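Local coordinates for dUTPase (Streptococcus mutans, PDB 3H6X), which probably hydrolyses dUTP to dUMP and diphosphate, as a trimeric jelly-roll enzyme of the dUTPase family, at residues 47-53 against 96-102. Residues are numbered along the deposited sequence; the frame is centred on the assembly and turned at random.
Sequences LVPTGVK and EGHIFAQ
His98 NE2 accepts two backbone N-H groups of the turn between strands 45-49 and 52-55: Gly51 N lies 2.9 Å from it, 19° out of the imidazole plane, while the bond from Thr50 N is weak at 3.3 Å. As an acceptor of both, this nitrogen is probably unprotonated. With CG anti to the backbone N (chi1 -172°), the ring reaches back across to the turn although its CB sets off away from it, and His98 CE1 comes 3.5 Å from Pro49 CB. Phe100 CD1 sits over one face of the imidazole near its rim, while Phe100 CE2 lies 3.8 Å from Pro49 CB. Backbone bonds continue the pairing at both ends of the turn. Val48 and Ala101 form an antiparallel hydrogen-bonded pair, Val48 N meeting Ala101 O at 2.8 Å with an N-H...O angle of 173°; past the turn, Ile99 N points almost straight at Val52 O, 2.9 Å away. Further along, the extended chain of Lys53 runs past Glu96 O and brings Lys53 NZ to 2.8 Å from Glu96 OE2, on the anti side of the carboxylate and somewhat out of its plane. Asn91 also holds the ammonium and Thr11 the other carboxylate oxygen, so this salt bridge belongs to a wider polar network. Leu47 and Gln102 pack against Arg72 of a second subunit. The antiparallel pairing of strands 45-49 and 100-105, continued by the turn that leads on into strand 52-55, whose Gly51 N-H is bound by His98, belongs to the jelly-roll beta-barrel of trimeric dUTPases.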
loop_
_atom_site.group_PDB
_atom_site.type_symbol
_atom_site.label_atom_id
_atom_site.label_comp_id
_atom_site.label_asym_id
_atom_site.label_seq_id
_atom_site.Cartn_x
_atom_site.Cartn_y
_atom_site.Cartn_z
ATOM N N LEU B 47 -17.940 -4.385 -0.732
ATOM C CA LEU B 47 -17.551 -3.580 0.419
ATOM C C LEU B 47 -17.927 -4.348 1.685
ATOM O O LEU B 47 -19.114 -4.545 1.973
ATOM C CB LEU B 47 -18.264 -2.229 0.365
ATOM C CG LEU B 47 -17.757 -1.270 -0.715
ATOM C CD1 LEU B 47 -18.703 -0.095 -0.891
ATOM C CD2 LEU B 47 -16.365 -0.758 -0.405
ATOM N N VAL B 48 -16.923 -4.804 2.431
ATOM C CA VAL B 48 -17.176 -5.642 3.598
ATOM C C VAL B 48 -17.220 -4.731 4.841
ATOM O O VAL B 48 -16.244 -4.043 5.129
ATOM C CB VAL B 48 -16.063 -6.686 3.732
ATOM C CG1 VAL B 48 -16.270 -7.585 4.970
ATOM C CG2 VAL B 48 -15.987 -7.520 2.440
ATOM N N PRO B 49 -18.339 -4.744 5.579
ATOM C CA PRO B 49 -18.438 -3.922 6.789
ATOM C C PRO B 49 -17.576 -4.439 7.917
ATOM O O PRO B 49 -17.417 -5.622 8.111
ATOM C CB PRO B 49 -19.916 -4.066 7.186
ATOM C CG PRO B 49 -20.290 -5.431 6.692
ATOM C CD PRO B 49 -19.525 -5.605 5.401
ATOM N N THR B 50 -17.067 -3.496 8.700
ATOM C CA THR B 50 -16.109 -3.765 9.720
ATOM C C THR B 50 -16.748 -3.426 11.092
ATOM O O THR B 50 -16.277 -3.845 12.152
ATOM C CB THR B 50 -14.983 -2.843 9.281
ATOM O OG1 THR B 50 -13.842 -3.553 8.782
ATOM C CG2 THR B 50 -14.769 -1.706 10.144
ATOM N N GLY B 51 -17.859 -2.692 11.059
ATOM C CA GLY B 51 -18.585 -2.357 12.283
ATOM C C GLY B 51 -17.992 -1.243 13.132
ATOM O O GLY B 51 -18.585 -0.845 14.145
ATOM N N VAL B 52 -16.851 -0.698 12.704
ATOM C CA VAL B 52 -16.176 0.327 13.503
ATOM C C VAL B 52 -15.868 1.622 12.753
ATOM O O VAL B 52 -15.848 1.656 11.525
ATOM C CB VAL B 52 -14.862 -0.213 14.128
ATOM C CG1 VAL B 52 -15.153 -1.385 15.080
ATOM C CG2 VAL B 52 -13.851 -0.601 13.051
ATOM N N LYS B 53 -15.681 2.692 13.522
ATOM C CA LYS B 53 -15.197 3.969 13.006
ATOM C C LYS B 53 -13.930 4.306 13.778
ATOM O O LYS B 53 -13.657 3.702 14.813
ATOM C CB LYS B 53 -16.250 5.062 13.213
ATOM C CG LYS B 53 -16.782 5.125 14.652
ATOM C CD LYS B 53 -17.976 6.101 14.772
ATOM C CE LYS B 53 -18.503 6.131 16.209
ATOM N NZ LYS B 53 -19.795 6.932 16.314
ATOM N N GLU B 96 -21.548 7.620 9.403
ATOM C CA GLU B 96 -20.971 7.682 10.749
ATOM C C GLU B 96 -19.471 7.384 10.739
ATOM O O GLU B 96 -18.861 7.265 11.809
ATOM C CB GLU B 96 -21.687 6.695 11.672
ATOM C CG GLU B 96 -21.684 7.084 13.135
ATOM C CD GLU B 96 -22.448 6.090 13.999
ATOM O OE1 GLU B 96 -23.634 5.808 13.707
ATOM O OE2 GLU B 96 -21.872 5.608 14.987
ATOM N N GLY B 97 -18.886 7.261 9.548
ATOM C CA GLY B 97 -17.475 6.918 9.453
ATOM C C GLY B 97 -17.224 5.430 9.495
ATOM O O GLY B 97 -16.104 4.971 9.738
ATOM N N HIS B 98 -18.274 4.665 9.226
ATOM C CA HIS B 98 -18.157 3.205 9.174
ATOM C C HIS B 98 -17.095 2.797 8.164
ATOM O O HIS B 98 -17.174 3.139 6.985
ATOM C CB HIS B 98 -19.504 2.619 8.773
ATOM C CG HIS B 98 -19.578 1.115 8.861
ATOM N ND1 HIS B 98 -20.659 0.415 8.396
ATOM C CD2 HIS B 98 -18.693 0.211 9.348
ATOM C CE1 HIS B 98 -20.448 -0.890 8.603
ATOM N NE2 HIS B 98 -19.279 -1.029 9.188
ATOM N N ILE B 99 -16.099 2.054 8.624
ATOM C CA ILE B 99 -15.018 1.607 7.765
ATOM C C ILE B 99 -15.409 0.316 7.047
ATOM O O ILE B 99 -15.883 -0.624 7.676
ATOM C CB ILE B 99 -13.751 1.358 8.607
ATOM C CG1 ILE B 99 -13.227 2.688 9.167
ATOM C CG2 ILE B 99 -12.667 0.648 7.769
ATOM C CD1 ILE B 99 -12.221 2.500 10.285
ATOM N N PHE B 100 -15.296 0.330 5.716
ATOM C CA PHE B 100 -15.494 -0.855 4.881
ATOM C C PHE B 100 -14.178 -1.246 4.227
ATOM O O PHE B 100 -13.368 -0.371 3.888
ATOM C CB PHE B 100 -16.507 -0.576 3.769
ATOM C CG PHE B 100 -17.922 -0.430 4.245
ATOM C CD1 PHE B 100 -18.362 0.771 4.776
ATOM C CD2 PHE B 100 -18.823 -1.488 4.131
ATOM C CE1 PHE B 100 -19.680 0.914 5.216
ATOM C CE2 PHE B 100 -20.131 -1.347 4.542
ATOM C CZ PHE B 100 -20.559 -0.150 5.099
ATOM N N ALA B 101 -13.986 -2.549 4.039
ATOM C CA ALA B 101 -12.853 -3.074 3.269
ATOM C C ALA B 101 -13.340 -3.517 1.885
ATOM O O ALA B 101 -14.222 -4.365 1.773
ATOM C CB ALA B 101 -12.231 -4.249 4.013
ATOM N N GLN B 102 -12.797 -2.919 0.836
ATOM C CA GLN B 102 -13.213 -3.242 -0.531
ATOM C C GLN B 102 -12.456 -4.473 -1.038
ATOM O O GLN B 102 -11.304 -4.367 -1.466
ATOM C CB GLN B 102 -12.938 -2.031 -1.429
ATOM C CG GLN B 102 -13.681 -2.042 -2.762
ATOM C CD GLN B 102 -13.334 -0.839 -3.625
ATOM O OE1 GLN B 102 -13.060 0.255 -3.123
ATOM N NE2 GLN B 102 -13.329 -1.045 -4.939
#